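Local coordinates for uncharacterized protein (Enterococcus faecalis, PDB 3NAT), which is of unknown function but belongs to the DUF3013 family and adopts an alpha-beta half-sandwich fold, at residues E38-L43 against E67-L72; D105-Y110 against L136-A141. All blocks are in the same frame, centred on the assembly; numbering follows the deposited sequence.

Contact 1 (E38-L43 against E67-L72); sequences EVIVRL and EFEDGL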
# COMPACT_ATOMS: atom_id res chain seq x y z
N GLU A 38 6.32 7.47 8.91
CA GLU A 38 5.26 7.05 9.82
C GLU A 38 5.00 8.09 10.89
O GLU A 38 5.93 8.61 11.50
CB GLU A 38 5.62 5.73 10.48
CG GLU A 38 4.61 5.23 11.49
CD GLU A 38 5.05 3.92 12.16
OE1 GLU A 38 6.24 3.55 12.04
OE2 GLU A 38 4.20 3.26 12.81
N VAL A 39 3.73 8.40 11.10
CA VAL A 39 3.33 9.31 12.16
C VAL A 39 2.86 8.50 13.35
O VAL A 39 1.84 7.84 13.28
CB VAL A 39 2.17 10.20 11.71
CG1 VAL A 39 1.72 11.10 12.85
CG2 VAL A 39 2.59 11.02 10.50
N ILE A 40 3.62 8.56 14.44
CA ILE A 40 3.25 7.85 15.65
C ILE A 40 2.41 8.72 16.55
O ILE A 40 2.57 9.94 16.60
CB ILE A 40 4.45 7.41 16.47
CG1 ILE A 40 5.67 7.16 15.57
CG2 ILE A 40 4.08 6.20 17.34
CD1 ILE A 40 5.46 6.12 14.54
N VAL A 41 1.54 8.08 17.31
CA VAL A 41 0.49 8.77 18.00
C VAL A 41 0.20 8.04 19.32
O VAL A 41 0.07 6.81 19.33
CB VAL A 41 -0.75 8.80 17.10
CG1 VAL A 41 -2.01 8.47 17.86
CG2 VAL A 41 -0.87 10.13 16.40
N ARG A 42 0.15 8.78 20.42
CA ARG A 42 -0.13 8.16 21.72
C ARG A 42 -1.19 8.92 22.50
O ARG A 42 -1.06 10.11 22.73
CB ARG A 42 1.13 8.08 22.57
CG ARG A 42 2.15 7.08 22.10
CD ARG A 42 3.49 7.75 21.91
NE ARG A 42 4.59 6.91 22.35
CZ ARG A 42 5.79 7.37 22.68
NH1 ARG A 42 6.74 6.54 23.07
NH2 ARG A 42 6.03 8.68 22.62
N LEU A 43 -2.22 8.20 22.93
CA LEU A 43 -3.18 8.74 23.89
C LEU A 43 -2.94 8.15 25.28
O LEU A 43 -2.58 6.99 25.42
CB LEU A 43 -4.62 8.45 23.44
CG LEU A 43 -5.03 9.04 22.09
CD1 LEU A 43 -6.51 8.79 21.80
CD2 LEU A 43 -4.72 10.53 22.05
N GLU A 67 -1.95 3.69 28.27
CA GLU A 67 -1.38 4.34 27.11
C GLU A 67 -1.83 3.61 25.86
O GLU A 67 -1.82 2.38 25.81
CB GLU A 67 0.14 4.33 27.19
CG GLU A 67 0.83 4.25 25.84
CD GLU A 67 2.29 4.67 25.91
OE1 GLU A 67 2.83 4.73 27.04
OE2 GLU A 67 2.89 4.94 24.84
N PHE A 68 -2.24 4.36 24.85
CA PHE A 68 -2.62 3.74 23.59
C PHE A 68 -1.79 4.33 22.47
O PHE A 68 -1.76 5.54 22.29
CB PHE A 68 -4.10 3.95 23.32
CG PHE A 68 -4.56 3.34 22.04
CD1 PHE A 68 -5.21 2.12 22.04
CD2 PHE A 68 -4.33 3.97 20.83
CE1 PHE A 68 -5.63 1.55 20.87
CE2 PHE A 68 -4.75 3.41 19.66
CZ PHE A 68 -5.41 2.19 19.67
N GLU A 69 -1.12 3.48 21.71
CA GLU A 69 -0.28 3.96 20.64
C GLU A 69 -0.75 3.43 19.29
O GLU A 69 -1.24 2.31 19.20
CB GLU A 69 1.17 3.58 20.88
CG GLU A 69 2.10 4.02 19.77
CD GLU A 69 3.54 3.71 20.06
OE1 GLU A 69 4.00 2.61 19.68
OE2 GLU A 69 4.23 4.56 20.67
N ASP A 70 -0.59 4.24 18.26
CA ASP A 70 -0.90 3.82 16.90
C ASP A 70 -0.02 4.56 15.90
O ASP A 70 0.76 5.43 16.27
CB ASP A 70 -2.39 4.04 16.58
CG ASP A 70 -2.94 3.01 15.61
OD1 ASP A 70 -2.15 2.47 14.80
OD2 ASP A 70 -4.16 2.74 15.67
N GLY A 71 -0.14 4.21 14.62
CA GLY A 71 0.67 4.80 13.58
C GLY A 71 -0.03 4.92 12.24
O GLY A 71 -0.85 4.07 11.87
N LEU A 72 0.31 6.00 11.53
CA LEU A 72 -0.22 6.29 10.20
C LEU A 72 0.94 6.37 9.21
O LEU A 72 1.89 7.12 9.43
CB LEU A 72 -0.99 7.60 10.23
CG LEU A 72 -2.18 7.66 11.20
CD1 LEU A 72 -1.72 7.94 12.61
CD2 LEU A 72 -3.17 8.72 10.76
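Six backbone hydrogen bonds, taken in pairs at Val39–Leu72, Val41–Asp70 and Leu43–Phe68, identify 38-43 and 67-72 as adjacent antiparallel strands, and the 161° between their directions agrees. The bond from Val39 N to Leu72 O, 2.8 Å, is nearly straight at 174°. Between these hydrogen-bonded pairs lie the non-hydrogen-bonded pairs Ile40–Gly71 and Arg42–Glu69, where CA-H...O contacts fill in, such as Arg42 CA to Phe68 O at 3.1 Å.

Arg42 carries the side-chain contact on the face it shares with Ile40 and Glu69. Its CB lies 3.9 Å from Phe68 O; CG, set beside the backbone N and anti to the carbonyl carbon, has the OE2 atoms of Glu67 and Glu69 as its nearest neighbours across the strands. The chain bends at chi2 and chi3, bringing CD to 3.5 Å from Glu69 OE2 and NE to 2.9 Å from the same oxygen. That salt bridge includes a hydrogen bond, but a weak one, at 125°. Glu67 OE2, 3.6 Å from Arg42 NE and well off the guanidinium plane, makes a long ion pair in which no N-H points at the oxygen. Glu69 reaches Arg42 with an extended chain, its CG anti to the backbone N.

Val39, Val41, Leu43, Phe68 and Leu72 occupy the other face with Asp70. The pairing joins the inner strands, 36-46 and 65-75, of the mixed four-stranded sheet; helix 101-125 covers Val39, Val41 and Leu72, while strand 25-31 flanks 38-43.

Contact 2 (D105-Y110 against L136-A141); sequences DGFIHY and LHWEPA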
# COMPACT_ATOMS: atom_id res chain seq x y z
N ASP A 105 -2.44 18.55 4.20
CA ASP A 105 -3.19 19.42 5.09
C ASP A 105 -4.46 18.77 5.60
O ASP A 105 -4.76 18.85 6.79
CB ASP A 105 -3.51 20.73 4.40
CG ASP A 105 -2.32 21.66 4.33
OD1 ASP A 105 -1.37 21.42 5.09
OD2 ASP A 105 -2.34 22.61 3.52
N GLY A 106 -5.20 18.13 4.71
CA GLY A 106 -6.41 17.43 5.09
C GLY A 106 -6.07 16.35 6.10
O GLY A 106 -6.83 16.04 7.02
N PHE A 107 -4.90 15.78 5.92
CA PHE A 107 -4.42 14.76 6.83
C PHE A 107 -4.28 15.34 8.23
O PHE A 107 -4.85 14.83 9.19
CB PHE A 107 -3.10 14.23 6.32
CG PHE A 107 -2.42 13.32 7.28
CD1 PHE A 107 -2.71 11.96 7.30
CD2 PHE A 107 -1.46 13.81 8.16
CE1 PHE A 107 -2.06 11.11 8.18
CE2 PHE A 107 -0.81 12.96 9.04
CZ PHE A 107 -1.11 11.61 9.05
N ILE A 108 -3.52 16.42 8.34
CA ILE A 108 -3.33 17.09 9.61
C ILE A 108 -4.65 17.39 10.31
O ILE A 108 -4.81 17.12 11.49
CB ILE A 108 -2.56 18.40 9.44
CG1 ILE A 108 -1.14 18.11 8.94
CG2 ILE A 108 -2.51 19.15 10.76
CD1 ILE A 108 -0.35 17.20 9.86
N HIS A 109 -5.60 17.93 9.57
CA HIS A 109 -6.83 18.39 10.20
C HIS A 109 -7.80 17.28 10.49
O HIS A 109 -8.58 17.36 11.44
CB HIS A 109 -7.48 19.48 9.35
CG HIS A 109 -6.65 20.72 9.28
ND1 HIS A 109 -6.62 21.66 10.29
CD2 HIS A 109 -5.76 21.15 8.35
CE1 HIS A 109 -5.77 22.62 9.98
NE2 HIS A 109 -5.24 22.33 8.80
N TYR A 110 -7.75 16.22 9.69
CA TYR A 110 -8.58 15.07 9.98
C TYR A 110 -7.98 14.31 11.16
O TYR A 110 -8.68 13.94 12.11
CB TYR A 110 -8.70 14.16 8.77
CG TYR A 110 -9.56 12.97 9.06
CD1 TYR A 110 -10.77 13.13 9.73
CD2 TYR A 110 -9.19 11.69 8.68
CE1 TYR A 110 -11.58 12.06 10.01
CE2 TYR A 110 -10.00 10.60 8.96
CZ TYR A 110 -11.19 10.80 9.63
OH TYR A 110 -12.03 9.76 9.93
N LEU A 136 -9.05 3.50 17.30
CA LEU A 136 -9.14 4.74 16.57
C LEU A 136 -9.84 4.49 15.25
O LEU A 136 -9.68 3.43 14.64
CB LEU A 136 -7.74 5.27 16.31
CG LEU A 136 -7.29 6.48 17.13
CD1 LEU A 136 -7.96 6.52 18.48
CD2 LEU A 136 -5.77 6.48 17.26
N HIS A 137 -10.63 5.46 14.81
CA HIS A 137 -11.41 5.27 13.59
C HIS A 137 -11.01 6.25 12.50
O HIS A 137 -11.14 7.46 12.66
CB HIS A 137 -12.90 5.36 13.89
CG HIS A 137 -13.34 4.39 14.95
ND1 HIS A 137 -13.44 3.04 14.72
CD2 HIS A 137 -13.69 4.59 16.24
CE1 HIS A 137 -13.84 2.44 15.83
NE2 HIS A 137 -13.99 3.36 16.77
N TRP A 138 -10.52 5.70 11.40
CA TRP A 138 -10.15 6.51 10.26
C TRP A 138 -11.13 6.27 9.13
O TRP A 138 -11.04 5.26 8.43
CB TRP A 138 -8.72 6.17 9.84
CG TRP A 138 -8.23 7.01 8.73
CD1 TRP A 138 -8.48 6.85 7.40
CD2 TRP A 138 -7.41 8.18 8.84
NE1 TRP A 138 -7.86 7.83 6.68
CE2 TRP A 138 -7.20 8.66 7.54
CE3 TRP A 138 -6.84 8.85 9.92
CZ2 TRP A 138 -6.43 9.79 7.29
CZ3 TRP A 138 -6.07 9.97 9.66
CH2 TRP A 138 -5.87 10.43 8.36
N GLU A 139 -12.08 7.18 8.96
CA GLU A 139 -13.07 7.10 7.90
C GLU A 139 -12.59 7.86 6.67
O GLU A 139 -12.63 9.08 6.63
CB GLU A 139 -14.40 7.71 8.35
CG GLU A 139 -15.06 6.99 9.49
CD GLU A 139 -15.72 5.71 9.04
OE1 GLU A 139 -16.00 5.58 7.82
OE2 GLU A 139 -15.97 4.84 9.90
N PRO A 140 -12.16 7.13 5.65
CA PRO A 140 -11.68 7.67 4.38
C PRO A 140 -12.58 8.78 3.85
O PRO A 140 -12.10 9.84 3.45
CB PRO A 140 -11.77 6.47 3.44
CG PRO A 140 -11.60 5.28 4.35
CD PRO A 140 -12.20 5.66 5.66
N ALA A 141 -13.89 8.54 3.86
CA ALA A 141 -14.85 9.54 3.41
C ALA A 141 -14.73 10.87 4.17
O ALA A 141 -14.97 11.93 3.60
CB ALA A 141 -16.24 9.01 3.51
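Aromatic packing joins helix 101-125 to the loop that leads into helix 140-151. The edge of Tyr110 points at the face of Trp138, an edge-to-face pair supported by planes at 67° and ring centroids 4.6 Å apart. Tyr110 CE2 stands over the indole, 3.5 Å from Trp138 CD2, with Tyr110 CD2 following over the six-membered ring. Both side chains have CG anti to the backbone N, and their long axes cross obliquely. Phe107 completes the aromatic cluster from one turn earlier: its CD1 meets Trp138 CH2 at 3.7 Å, and with planes at 43° the two rings meet obliquely.

Among the polar groups, a hydrogen bond runs from Glu139 N to Tyr110 OH, 2.8 Å long with an angle of 150° at the hydrogen. The donor N lies in the plane of the phenol ring, at its edge. Glu139 is the N-cap residue of helix 140-151, so the phenol holds the backbone just where that helix starts.

Phe143 of helix 140-151 also packs on Phe107, Tyr110 and Trp138, while strand 65-75 lies against Phe107 and Trp138, placing the cluster between the two helices and the sheet.

In the fold
Contact 1 closes before contact 2 opens along the chain, and their centres lie 14 Å apart. The first pairs the two central strands of the four-stranded mixed sheet, 36-46 and 65-75; the second ties helix 101-125 to the approach of helix 140-151. They meet directly at Leu72, whose CD2 lies 3.3 Å from Trp138 CZ3 and 3.7 Å from Phe107 CE1. Val39 also packs against Phe107, and Phe68 against Leu136. Hence the mainly apolar face of the sheet packs directly on the aromatic cluster, consistent with an alpha-beta half sandwich in which helices cover one side of the sheet.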